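Local coordinates for monovalent Na+/H+ antiporter subunit D (Dietzia sp. DQ12-45-1b, PDB 7D3U), which forms one of the membrane subunits of the Mrp complex, a sodium/proton antiporter, and probably shares in its proton and cation transport, at residues H332-L342 with L537-G545; M148-S156 with G445-I456. All blocks are in the same frame, centred on the assembly; numbering follows the deposited sequence.

Interaction 1: residues H332-L342 with L537-G545; sequences HHMIVKAALFL and LSVVTLALG
Leu537 is a knob between the two helices: its side chain sits in a hole made by Ile335, Ala338, Ala339 and Leu342. With CG anti to the carbonyl carbon (chi1 -68°), CD1 of Leu537 lies 3.7 Å from CB of Ala338, while CD1 of Leu342 lies 4.2 Å from CD1 of Leu537. Higher up the stem, CB of Leu537 rests 3.6 Å from CB of Ala339, where the small residue lets the backbones come near. Further along, Ile335 packs through CD1, its side chain crossing that of Val540 at about a right angle; this CD1 lies 3.8 Å from CG1 of Val540 and 4.4 Å from CD1 of Leu544.

Polar groups add little across the interface. The hydroxyl of Thr541 lies against CG2 of Val336 and at the edge of the His332 ring, near its plane, with OG1 4.1 Å from ND1; it hydrogen-bonds instead to Ser379 on helix 367-380.

The axes of segments 332-342 and 537-545 approach to 8.9 Å and cross at -149°, roughly antiparallel. The arrangement is a single knob-into-hole, Leu537 in a hole of the other helix, within the transmembrane bundle of an antiporter-like subunit.

Interaction 2: residues M148-S156 with G445-I456; sequences MITRSGRAS and GLDPAHSEATGI
A type I beta turn, Thr150 to Gly153, leads into the docking site of two irregular loops, with Arg154 inserted into a pocket of the partner loop. The guanidinium of Arg154 is sandwiched: CB of Pro448 lies over the centre of one face, 3.4 Å from CZ, and CA of Gly455 covers the other, offset toward the rim and 3.4 Å from NH2. OG of Ser451 sits at the edge, near the plane. A bend at chi2 (68°) turns CD and the guanidinium into this slot; CG of Arg154, nearer the backbone, lies 3.3 Å from OG of Ser451. The charge is met by a salt bridge from NH2 to Asp468.

Backbone and hydroxyl groups join the loops on both sides of the arginine. Ile456 N donates to Gly153 O over 2.7 Å, in the carbonyl plane and on a lone pair, with an N-H...O angle of 162°. Ser152 OG donates to Leu446 O, though the modelled separation is doubtfully short. Apolar groups finish the seam: CD1 of Ile456 meets CD1 of Ile149 at 3.7 Å, and the two methyls of Leu446 divide, CD2 to Thr150 CG2 and CD1 to Ser156 CB.

Subunit A packs on Ile149 and Ile456 through its Leu758. The 148-156 loop joins helix 129-146 to helix 157-187, which Ser156 N-caps, its OG bonded to N of Gly159, while 445-456 lies between strands 437-438 and 519-520.

Overall arrangement
Interaction 1 is a buried helix pair centred about 12 Å from the centre of the chain, whereas interaction 2 is a partly buried meeting of loops centred about 26 Å from it. Their nearest atoms are about 11 Å apart, and they share no helix or strand. The chemistry follows the setting: a leucine knob among aliphatic side chains in the first, a sandwiched arginine and a backbone hydrogen bond between loops in the second. Along the sequence their segments alternate, so the two loops of chain that the contacts close overlap. Interaction 2 also borders subunit A, while helices 80-101, 367-380 and 387-401 of the same chain pack against interaction 1 and a dodecyl maltoside touches its Val539.

Interaction 1: residues H332-L342 with L537-G545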
ATOM      1  N   HIS A 332      -3.289 -15.083  -6.604  1.00 68.82           N
ATOM      2  CA  HIS A 332      -2.716 -15.923  -5.560  1.00 68.82           C
ATOM      3  C   HIS A 332      -2.077 -15.091  -4.459  1.00 68.82           C
ATOM      4  O   HIS A 332      -2.245 -15.391  -3.270  1.00 68.82           O
ATOM      5  CB  HIS A 332      -1.687 -16.875  -6.160  1.00 68.82           C
ATOM      6  CG  HIS A 332      -0.421 -16.956  -5.369  1.00 68.82           C
ATOM      7  ND1 HIS A 332      -0.286 -17.759  -4.258  1.00 68.82           N
ATOM      8  CD2 HIS A 332       0.768 -16.331  -5.529  1.00 68.82           C
ATOM      9  CE1 HIS A 332       0.930 -17.619  -3.763  1.00 68.82           C
ATOM     10  NE2 HIS A 332       1.593 -16.763  -4.519  1.00 68.82           N
ATOM     11  N   HIS A 333      -1.336 -14.046  -4.828  1.00 68.51           N
ATOM     12  CA  HIS A 333      -0.553 -13.317  -3.846  1.00 68.51           C
ATOM     13  C   HIS A 333      -1.427 -12.474  -2.942  1.00 68.51           C
ATOM     14  O   HIS A 333      -1.106 -12.322  -1.763  1.00 68.51           O
ATOM     15  CB  HIS A 333       0.477 -12.422  -4.523  1.00 68.51           C
ATOM     16  CG  HIS A 333       0.932 -11.290  -3.659  1.00 68.51           C
ATOM     17  ND1 HIS A 333       1.465 -11.484  -2.403  1.00 68.51           N
ATOM     18  CD2 HIS A 333       0.910  -9.951  -3.855  1.00 68.51           C
ATOM     19  CE1 HIS A 333       1.760 -10.314  -1.867  1.00 68.51           C
ATOM     20  NE2 HIS A 333       1.436  -9.368  -2.729  1.00 68.51           N
ATOM     21  N   MET A 334      -2.518 -11.903  -3.453  1.00 69.39           N
ATOM     22  CA  MET A 334      -3.355 -11.132  -2.541  1.00 69.39           C
ATOM     23  C   MET A 334      -4.013 -12.047  -1.512  1.00 69.39           C
ATOM     24  O   MET A 334      -4.121 -11.686  -0.333  1.00 69.39           O
ATOM     25  CB  MET A 334      -4.381 -10.306  -3.318  1.00 69.39           C
ATOM     26  CG  MET A 334      -5.575 -11.050  -3.852  1.00 69.39           C
ATOM     27  SD  MET A 334      -6.874  -9.887  -4.310  1.00 69.39           S
ATOM     28  CE  MET A 334      -6.165  -9.140  -5.769  1.00 69.39           C
ATOM     29  N   ILE A 335      -4.381 -13.263  -1.922  1.00 67.55           N
ATOM     30  CA  ILE A 335      -4.928 -14.240  -0.983  1.00 67.55           C
ATOM     31  C   ILE A 335      -3.877 -14.637   0.045  1.00 67.55           C
ATOM     32  O   ILE A 335      -4.151 -14.697   1.249  1.00 67.55           O
ATOM     33  CB  ILE A 335      -5.461 -15.469  -1.739  1.00 67.55           C
ATOM     34  CG1 ILE A 335      -6.846 -15.189  -2.314  1.00 67.55           C
ATOM     35  CG2 ILE A 335      -5.509 -16.679  -0.826  1.00 67.55           C
ATOM     36  CD1 ILE A 335      -7.436 -16.362  -3.054  1.00 67.55           C
ATOM     37  N   VAL A 336      -2.659 -14.920  -0.416  1.00 67.07           N
ATOM     38  CA  VAL A 336      -1.612 -15.385   0.489  1.00 67.07           C
ATOM     39  C   VAL A 336      -1.231 -14.291   1.478  1.00 67.07           C
ATOM     40  O   VAL A 336      -1.163 -14.523   2.690  1.00 67.07           O
ATOM     41  CB  VAL A 336      -0.394 -15.879  -0.309  1.00 67.07           C
ATOM     42  CG1 VAL A 336       0.876 -15.727   0.503  1.00 67.07           C
ATOM     43  CG2 VAL A 336      -0.600 -17.315  -0.698  1.00 67.07           C
ATOM     44  N   LYS A 337      -0.976 -13.081   0.978  1.00 68.71           N
ATOM     45  CA  LYS A 337      -0.627 -11.973   1.856  1.00 68.71           C
ATOM     46  C   LYS A 337      -1.759 -11.651   2.818  1.00 68.71           C
ATOM     47  O   LYS A 337      -1.504 -11.218   3.946  1.00 68.71           O
ATOM     48  CB  LYS A 337      -0.262 -10.744   1.027  1.00 68.71           C
ATOM     49  CG  LYS A 337       0.465  -9.673   1.808  1.00 68.71           C
ATOM     50  CD  LYS A 337       1.728 -10.224   2.438  1.00 68.71           C
ATOM     51  CE  LYS A 337       2.761 -10.566   1.385  1.00 68.71           C
ATOM     52  NZ  LYS A 337       3.973 -11.179   1.985  1.00 68.71           N
ATOM     53  N   ALA A 338      -3.009 -11.852   2.399  1.00 67.80           N
ATOM     54  CA  ALA A 338      -4.109 -11.759   3.351  1.00 67.80           C
ATOM     55  C   ALA A 338      -3.981 -12.831   4.425  1.00 67.80           C
ATOM     56  O   ALA A 338      -4.069 -12.540   5.622  1.00 67.80           O
ATOM     57  CB  ALA A 338      -5.446 -11.873   2.625  1.00 67.80           C
ATOM     58  N   ALA A 339      -3.751 -14.080   4.014  1.00 67.21           N
ATOM     59  CA  ALA A 339      -3.587 -15.169   4.971  1.00 67.21           C
ATOM     60  C   ALA A 339      -2.326 -15.026   5.808  1.00 67.21           C
ATOM     61  O   ALA A 339      -2.198 -15.705   6.831  1.00 67.21           O
ATOM     62  CB  ALA A 339      -3.560 -16.512   4.245  1.00 67.21           C
ATOM     63  N   LEU A 340      -1.395 -14.167   5.398  1.00 67.80           N
ATOM     64  CA  LEU A 340      -0.157 -13.973   6.139  1.00 67.80           C
ATOM     65  C   LEU A 340      -0.266 -12.827   7.134  1.00 67.80           C
ATOM     66  O   LEU A 340       0.311 -12.897   8.224  1.00 67.80           O
ATOM     67  CB  LEU A 340       0.997 -13.720   5.167  1.00 67.80           C
ATOM     68  CG  LEU A 340       2.331 -14.396   5.476  1.00 67.80           C
ATOM     69  CD1 LEU A 340       2.109 -15.765   6.079  1.00 67.80           C
ATOM     70  CD2 LEU A 340       3.161 -14.502   4.216  1.00 67.80           C
ATOM     71  N   PHE A 341      -0.996 -11.769   6.779  1.00 68.65           N
ATOM     72  CA  PHE A 341      -1.266 -10.699   7.728  1.00 68.65           C
ATOM     73  C   PHE A 341      -2.313 -11.099   8.756  1.00 68.65           C
ATOM     74  O   PHE A 341      -2.431 -10.436   9.791  1.00 68.65           O
ATOM     75  CB  PHE A 341      -1.726  -9.442   6.994  1.00 68.65           C
ATOM     76  CG  PHE A 341      -0.604  -8.581   6.500  1.00 68.65           C
ATOM     77  CD1 PHE A 341       0.169  -7.854   7.383  1.00 68.65           C
ATOM     78  CD2 PHE A 341      -0.332  -8.486   5.150  1.00 68.65           C
ATOM     79  CE1 PHE A 341       1.195  -7.056   6.928  1.00 68.65           C
ATOM     80  CE2 PHE A 341       0.691  -7.689   4.692  1.00 68.65           C
ATOM     81  CZ  PHE A 341       1.456  -6.974   5.581  1.00 68.65           C
ATOM     82  N   LEU A 342      -3.079 -12.156   8.492  1.00 69.06           N
ATOM     83  CA  LEU A 342      -4.065 -12.646   9.446  1.00 69.06           C
ATOM     84  C   LEU A 342      -3.480 -13.649  10.425  1.00 69.06           C
ATOM     85  O   LEU A 342      -3.993 -13.786  11.540  1.00 69.06           O
ATOM     86  CB  LEU A 342      -5.243 -13.288   8.709  1.00 69.06           C
ATOM     87  CG  LEU A 342      -6.186 -12.356   7.952  1.00 69.06           C
ATOM     88  CD1 LEU A 342      -7.257 -13.156   7.236  1.00 69.06           C
ATOM     89  CD2 LEU A 342      -6.809 -11.362   8.899  1.00 69.06           C
ATOM     90  N   LEU A 537      -8.081 -18.982   4.509  1.00 70.88           N
ATOM     91  CA  LEU A 537      -7.278 -18.501   3.393  1.00 70.88           C
ATOM     92  C   LEU A 537      -5.962 -19.246   3.249  1.00 70.88           C
ATOM     93  O   LEU A 537      -5.219 -18.975   2.299  1.00 70.88           O
ATOM     94  CB  LEU A 537      -7.010 -17.005   3.546  1.00 70.88           C
ATOM     95  CG  LEU A 537      -8.218 -16.087   3.395  1.00 70.88           C
ATOM     96  CD1 LEU A 537      -7.774 -14.640   3.386  1.00 70.88           C
ATOM     97  CD2 LEU A 537      -8.979 -16.424   2.129  1.00 70.88           C
ATOM     98  N   SER A 538      -5.649 -20.169   4.157  1.00 73.62           N
ATOM     99  CA  SER A 538      -4.448 -20.982   4.054  1.00 73.62           C
ATOM    100  C   SER A 538      -4.711 -22.349   3.441  1.00 73.62           C
ATOM    101  O   SER A 538      -3.755 -23.036   3.070  1.00 73.62           O
ATOM    102  CB  SER A 538      -3.804 -21.162   5.430  1.00 73.62           C
ATOM    103  OG  SER A 538      -2.661 -21.991   5.342  1.00 73.62           O
ATOM    104  N   VAL A 539      -5.972 -22.765   3.339  1.00 73.36           N
ATOM    105  CA  VAL A 539      -6.321 -23.934   2.544  1.00 73.36           C
ATOM    106  C   VAL A 539      -6.769 -23.543   1.142  1.00 73.36           C
ATOM    107  O   VAL A 539      -6.784 -24.401   0.248  1.00 73.36           O
ATOM    108  CB  VAL A 539      -7.407 -24.785   3.234  1.00 73.36           C
ATOM    109  CG1 VAL A 539      -7.037 -25.036   4.681  1.00 73.36           C
ATOM    110  CG2 VAL A 539      -8.760 -24.109   3.132  1.00 73.36           C
ATOM    111  N   VAL A 540      -7.137 -22.279   0.924  1.00 73.53           N
ATOM    112  CA  VAL A 540      -7.378 -21.806  -0.434  1.00 73.53           C
ATOM    113  C   VAL A 540      -6.080 -21.800  -1.224  1.00 73.53           C
ATOM    114  O   VAL A 540      -6.047 -22.196  -2.393  1.00 73.53           O
ATOM    115  CB  VAL A 540      -8.035 -20.415  -0.409  1.00 73.53           C
ATOM    116  CG1 VAL A 540      -8.252 -19.909  -1.819  1.00 73.53           C
ATOM    117  CG2 VAL A 540      -9.352 -20.471   0.338  1.00 73.53           C
ATOM    118  N   THR A 541      -4.985 -21.371  -0.597  1.00 73.69           N
ATOM    119  CA  THR A 541      -3.691 -21.373  -1.265  1.00 73.69           C
ATOM    120  C   THR A 541      -3.106 -22.768  -1.417  1.00 73.69           C
ATOM    121  O   THR A 541      -2.054 -22.911  -2.046  1.00 73.69           O
ATOM    122  CB  THR A 541      -2.705 -20.485  -0.511  1.00 73.69           C
ATOM    123  OG1 THR A 541      -1.497 -20.367  -1.271  1.00 73.69           O
ATOM    124  CG2 THR A 541      -2.383 -21.087   0.840  1.00 73.69           C
ATOM    125  N   LEU A 542      -3.744 -23.789  -0.852  1.00 73.56           N
ATOM    126  CA  LEU A 542      -3.379 -25.176  -1.101  1.00 73.56           C
ATOM    127  C   LEU A 542      -4.317 -25.845  -2.092  1.00 73.56           C
ATOM    128  O   LEU A 542      -3.876 -26.660  -2.909  1.00 73.56           O
ATOM    129  CB  LEU A 542      -3.367 -25.966   0.210  1.00 73.56           C
ATOM    130  CG  LEU A 542      -2.822 -27.392   0.155  1.00 73.56           C
ATOM    131  CD1 LEU A 542      -2.129 -27.743   1.455  1.00 73.56           C
ATOM    132  CD2 LEU A 542      -3.942 -28.373  -0.134  1.00 73.56           C
ATOM    133  N   ALA A 543      -5.608 -25.510  -2.036  1.00 75.64           N
ATOM    134  CA  ALA A 543      -6.533 -25.970  -3.061  1.00 75.64           C
ATOM    135  C   ALA A 543      -6.177 -25.396  -4.423  1.00 75.64           C
ATOM    136  O   ALA A 543      -6.387 -26.054  -5.447  1.00 75.64           O
ATOM    137  CB  ALA A 543      -7.965 -25.598  -2.683  1.00 75.64           C
ATOM    138  N   LEU A 544      -5.632 -24.180  -4.456  1.00 75.13           N
ATOM    139  CA  LEU A 544      -5.149 -23.580  -5.691  1.00 75.13           C
ATOM    140  C   LEU A 544      -3.797 -24.129  -6.121  1.00 75.13           C
ATOM    141  O   LEU A 544      -3.382 -23.888  -7.258  1.00 75.13           O
ATOM    142  CB  LEU A 544      -5.050 -22.062  -5.538  1.00 75.13           C
ATOM    143  CG  LEU A 544      -6.370 -21.306  -5.418  1.00 75.13           C
ATOM    144  CD1 LEU A 544      -6.118 -19.810  -5.387  1.00 75.13           C
ATOM    145  CD2 LEU A 544      -7.299 -21.676  -6.560  1.00 75.13           C
ATOM    146  N   GLY A 545      -3.104 -24.846  -5.242  1.00 79.02           N
ATOM    147  CA  GLY A 545      -1.851 -25.474  -5.600  1.00 79.02           C
ATOM    148  C   GLY A 545      -2.069 -26.861  -6.159  1.00 79.02           C
ATOM    149  O   GLY A 545      -1.534 -27.202  -7.217  1.00 79.02           O
TER

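Interaction 2: residues M148-S156 with G445-I456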
ATOM      1  N   MET A 148      -7.359   4.532  12.036  1.00 75.49           N
ATOM      2  CA  MET A 148      -7.504   4.953  13.421  1.00 75.49           C
ATOM      3  C   MET A 148      -8.253   3.942  14.274  1.00 75.49           C
ATOM      4  O   MET A 148      -8.133   3.982  15.502  1.00 75.49           O
ATOM      5  CB  MET A 148      -8.225   6.303  13.495  1.00 75.49           C
ATOM      6  CG  MET A 148      -7.505   7.434  12.783  1.00 75.49           C
ATOM      7  SD  MET A 148      -6.364   8.329  13.852  1.00 75.49           S
ATOM      8  CE  MET A 148      -4.825   7.511  13.453  1.00 75.49           C
ATOM      9  N   ILE A 149      -9.021   3.047  13.657  1.00 74.30           N
ATOM     10  CA  ILE A 149      -9.718   2.004  14.400  1.00 74.30           C
ATOM     11  C   ILE A 149      -8.693   1.013  14.931  1.00 74.30           C
ATOM     12  O   ILE A 149      -7.982   0.359  14.160  1.00 74.30           O
ATOM     13  CB  ILE A 149     -10.758   1.304  13.519  1.00 74.30           C
ATOM     14  CG1 ILE A 149     -11.844   2.286  13.089  1.00 74.30           C
ATOM     15  CG2 ILE A 149     -11.371   0.133  14.261  1.00 74.30           C
ATOM     16  CD1 ILE A 149     -12.652   2.824  14.231  1.00 74.30           C
ATOM     17  N   THR A 150      -8.612   0.896  16.252  1.00 78.52           N
ATOM     18  CA  THR A 150      -7.676  -0.012  16.892  1.00 78.52           C
ATOM     19  C   THR A 150      -8.432  -0.926  17.845  1.00 78.52           C
ATOM     20  O   THR A 150      -9.578  -0.660  18.216  1.00 78.52           O
ATOM     21  CB  THR A 150      -6.582   0.750  17.645  1.00 78.52           C
ATOM     22  OG1 THR A 150      -5.844   1.556  16.719  1.00 78.52           O
ATOM     23  CG2 THR A 150      -5.624  -0.219  18.311  1.00 78.52           C
ATOM     24  N   ARG A 151      -7.771  -2.018  18.234  1.00 78.07           N
ATOM     25  CA  ARG A 151      -8.380  -2.971  19.154  1.00 78.07           C
ATOM     26  C   ARG A 151      -8.732  -2.321  20.485  1.00 78.07           C
ATOM     27  O   ARG A 151      -9.724  -2.699  21.118  1.00 78.07           O
ATOM     28  CB  ARG A 151      -7.438  -4.157  19.364  1.00 78.07           C
ATOM     29  CG  ARG A 151      -7.807  -5.073  20.516  1.00 78.07           C
ATOM     30  CD  ARG A 151      -6.831  -6.232  20.644  1.00 78.07           C
ATOM     31  NE  ARG A 151      -5.512  -5.804  21.102  1.00 78.07           N
ATOM     32  CZ  ARG A 151      -4.478  -5.577  20.298  1.00 78.07           C
ATOM     33  NH1 ARG A 151      -3.316  -5.191  20.804  1.00 78.07           N
ATOM     34  NH2 ARG A 151      -4.605  -5.735  18.989  1.00 78.07           N
ATOM     35  N   SER A 152      -7.950  -1.334  20.918  1.00 81.78           N
ATOM     36  CA  SER A 152      -8.180  -0.664  22.188  1.00 81.78           C
ATOM     37  C   SER A 152      -8.959   0.634  22.053  1.00 81.78           C
ATOM     38  O   SER A 152      -9.228   1.282  23.068  1.00 81.78           O
ATOM     39  CB  SER A 152      -6.849  -0.374  22.881  1.00 81.78           C
ATOM     40  OG  SER A 152      -6.026   0.438  22.065  1.00 81.78           O
ATOM     41  N   GLY A 153      -9.321   1.032  20.838  1.00 78.93           N
ATOM     42  CA  GLY A 153     -10.072   2.250  20.636  1.00 78.93           C
ATOM     43  C   GLY A 153      -9.266   3.525  20.710  1.00 78.93           C
ATOM     44  O   GLY A 153      -9.855   4.610  20.665  1.00 78.93           O
ATOM     45  N   ARG A 154      -7.949   3.438  20.828  1.00 78.42           N
ATOM     46  CA  ARG A 154      -7.075   4.600  20.886  1.00 78.42           C
ATOM     47  C   ARG A 154      -6.152   4.613  19.673  1.00 78.42           C
ATOM     48  O   ARG A 154      -6.242   3.768  18.782  1.00 78.42           O
ATOM     49  CB  ARG A 154      -6.265   4.610  22.184  1.00 78.42           C
ATOM     50  CG  ARG A 154      -6.865   5.463  23.281  1.00 78.42           C
ATOM     51  CD  ARG A 154      -8.158   4.870  23.802  1.00 78.42           C
ATOM     52  NE  ARG A 154      -8.532   5.443  25.089  1.00 78.42           N
ATOM     53  CZ  ARG A 154      -9.615   5.094  25.773  1.00 78.42           C
ATOM     54  NH1 ARG A 154      -9.878   5.667  26.939  1.00 78.42           N
ATOM     55  NH2 ARG A 154     -10.434   4.171  25.296  1.00 78.42           N
ATOM     56  N   ALA A 155      -5.255   5.594  19.650  1.00 76.52           N
ATOM     57  CA  ALA A 155      -4.259   5.706  18.597  1.00 76.52           C
ATOM     58  C   ALA A 155      -3.027   6.383  19.173  1.00 76.52           C
ATOM     59  O   ALA A 155      -3.124   7.211  20.082  1.00 76.52           O
ATOM     60  CB  ALA A 155      -4.790   6.489  17.392  1.00 76.52           C
ATOM     61  N   SER A 156      -1.867   6.016  18.644  1.00 75.24           N
ATOM     62  CA  SER A 156      -0.599   6.510  19.150  1.00 75.24           C
ATOM     63  C   SER A 156      -0.029   7.572  18.217  1.00 75.24           C
ATOM     64  O   SER A 156      -0.556   7.844  17.137  1.00 75.24           O
ATOM     65  CB  SER A 156       0.389   5.360  19.324  1.00 75.24           C
ATOM     66  OG  SER A 156       0.697   4.765  18.077  1.00 75.24           O
ATOM     67  N   GLY A 445       0.839   3.605  24.746  1.00 86.73           N
ATOM     68  CA  GLY A 445       0.445   4.615  23.784  1.00 86.73           C
ATOM     69  C   GLY A 445      -0.867   4.274  23.114  1.00 86.73           C
ATOM     70  O   GLY A 445      -1.561   5.159  22.607  1.00 86.73           O
ATOM     71  N   LEU A 446      -1.211   2.988  23.092  1.00 83.87           N
ATOM     72  CA  LEU A 446      -2.480   2.532  22.548  1.00 83.87           C
ATOM     73  C   LEU A 446      -3.441   2.036  23.614  1.00 83.87           C
ATOM     74  O   LEU A 446      -4.615   1.815  23.305  1.00 83.87           O
ATOM     75  CB  LEU A 446      -2.262   1.406  21.526  1.00 83.87           C
ATOM     76  CG  LEU A 446      -1.775   1.752  20.119  1.00 83.87           C
ATOM     77  CD1 LEU A 446      -0.285   2.017  20.122  1.00 83.87           C
ATOM     78  CD2 LEU A 446      -2.102   0.628  19.161  1.00 83.87           C
ATOM     79  N   ASP A 447      -2.984   1.857  24.849  1.00 87.02           N
ATOM     80  CA  ASP A 447      -3.855   1.272  25.857  1.00 87.02           C
ATOM     81  C   ASP A 447      -4.663   2.363  26.554  1.00 87.02           C
ATOM     82  O   ASP A 447      -4.167   3.474  26.748  1.00 87.02           O
ATOM     83  CB  ASP A 447      -3.039   0.491  26.883  1.00 87.02           C
ATOM     84  CG  ASP A 447      -1.971   1.335  27.537  1.00 87.02           C
ATOM     85  OD1 ASP A 447      -1.493   2.290  26.893  1.00 87.02           O
ATOM     86  OD2 ASP A 447      -1.604   1.040  28.694  1.00 87.02           O
ATOM     87  N   PRO A 448      -5.909   2.076  26.937  1.00 87.86           N
ATOM     88  CA  PRO A 448      -6.782   3.085  27.550  1.00 87.86           C
ATOM     89  C   PRO A 448      -6.462   3.362  29.017  1.00 87.86           C
ATOM     90  O   PRO A 448      -7.354   3.437  29.865  1.00 87.86           O
ATOM     91  CB  PRO A 448      -8.174   2.468  27.387  1.00 87.86           C
ATOM     92  CG  PRO A 448      -7.921   1.007  27.403  1.00 87.86           C
ATOM     93  CD  PRO A 448      -6.618   0.808  26.694  1.00 87.86           C
ATOM     94  N   ALA A 449      -5.175   3.516  29.318  1.00 87.98           N
ATOM     95  CA  ALA A 449      -4.746   3.904  30.656  1.00 87.98           C
ATOM     96  C   ALA A 449      -3.649   4.956  30.672  1.00 87.98           C
ATOM     97  O   ALA A 449      -3.440   5.575  31.721  1.00 87.98           O
ATOM     98  CB  ALA A 449      -4.269   2.676  31.442  1.00 87.98           C
ATOM     99  N   HIS A 450      -2.953   5.198  29.565  1.00 92.32           N
ATOM    100  CA  HIS A 450      -1.917   6.216  29.472  1.00 92.32           C
ATOM    101  C   HIS A 450      -2.187   7.149  28.303  1.00 92.32           C
ATOM    102  O   HIS A 450      -1.273   7.553  27.581  1.00 92.32           O
ATOM    103  CB  HIS A 450      -0.535   5.579  29.349  1.00 92.32           C
ATOM    104  CG  HIS A 450      -0.156   4.739  30.524  1.00 92.32           C
ATOM    105  ND1 HIS A 450      -0.618   4.996  31.795  1.00 92.32           N
ATOM    106  CD2 HIS A 450       0.641   3.650  30.627  1.00 92.32           C
ATOM    107  CE1 HIS A 450      -0.123   4.101  32.632  1.00 92.32           C
ATOM    108  NE2 HIS A 450       0.645   3.272  31.948  1.00 92.32           N
ATOM    109  N   SER A 451      -3.453   7.502  28.098  1.00 89.15           N
ATOM    110  CA  SER A 451      -3.839   8.388  27.007  1.00 89.15           C
ATOM    111  C   SER A 451      -5.028   9.222  27.448  1.00 89.15           C
ATOM    112  O   SER A 451      -6.028   8.676  27.925  1.00 89.15           O
ATOM    113  CB  SER A 451      -4.188   7.595  25.744  1.00 89.15           C
ATOM    114  OG  SER A 451      -5.527   7.139  25.804  1.00 89.15           O
ATOM    115  N   GLU A 452      -4.921  10.540  27.284  1.00 88.42           N
ATOM    116  CA  GLU A 452      -5.971  11.454  27.716  1.00 88.42           C
ATOM    117  C   GLU A 452      -7.174  11.470  26.781  1.00 88.42           C
ATOM    118  O   GLU A 452      -8.133  12.199  27.051  1.00 88.42           O
ATOM    119  CB  GLU A 452      -5.406  12.871  27.850  1.00 88.42           C
ATOM    120  CG  GLU A 452      -4.400  13.235  26.772  1.00 88.42           C
ATOM    121  CD  GLU A 452      -3.804  14.615  26.972  1.00 88.42           C
ATOM    122  OE1 GLU A 452      -3.674  15.044  28.137  1.00 88.42           O
ATOM    123  OE2 GLU A 452      -3.466  15.269  25.963  1.00 88.42           O
ATOM    124  N   ALA A 453      -7.151  10.689  25.705  1.00 81.35           N
ATOM    125  CA  ALA A 453      -8.260  10.666  24.769  1.00 81.35           C
ATOM    126  C   ALA A 453      -9.485  10.014  25.403  1.00 81.35           C
ATOM    127  O   ALA A 453      -9.420   9.405  26.474  1.00 81.35           O
ATOM    128  CB  ALA A 453      -7.869   9.923  23.494  1.00 81.35           C
ATOM    129  N   THR A 454     -10.619  10.149  24.722  1.00 78.60           N
ATOM    130  CA  THR A 454     -11.860   9.542  25.177  1.00 78.60           C
ATOM    131  C   THR A 454     -12.104   8.170  24.570  1.00 78.60           C
ATOM    132  O   THR A 454     -13.046   7.486  24.984  1.00 78.60           O
ATOM    133  CB  THR A 454     -13.045  10.454  24.852  1.00 78.60           C
ATOM    134  OG1 THR A 454     -13.100  10.678  23.438  1.00 78.60           O
ATOM    135  CG2 THR A 454     -12.898  11.783  25.566  1.00 78.60           C
ATOM    136  N   GLY A 455     -11.288   7.755  23.606  1.00 77.30           N
ATOM    137  CA  GLY A 455     -11.417   6.440  23.014  1.00 77.30           C
ATOM    138  C   GLY A 455     -12.569   6.334  22.042  1.00 77.30           C
ATOM    139  O   GLY A 455     -13.585   7.017  22.195  1.00 77.30           O
ATOM    140  N   ILE A 456     -12.426   5.482  21.037  1.00 75.64           N
ATOM    141  CA  ILE A 456     -13.520   5.272  20.084  1.00 75.64           C
ATOM    142  C   ILE A 456     -14.619   4.464  20.763  1.00 75.64           C
ATOM    143  O   ILE A 456     -14.327   3.420  21.372  1.00 75.64           O
ATOM    144  CB  ILE A 456     -13.004   4.563  18.834  1.00 75.64           C
ATOM    145  CG1 ILE A 456     -11.837   5.344  18.232  1.00 75.64           C
ATOM    146  CG2 ILE A 456     -14.112   4.412  17.814  1.00 75.64           C
ATOM    147  CD1 ILE A 456     -11.223   4.688  17.027  1.00 75.64           C
TER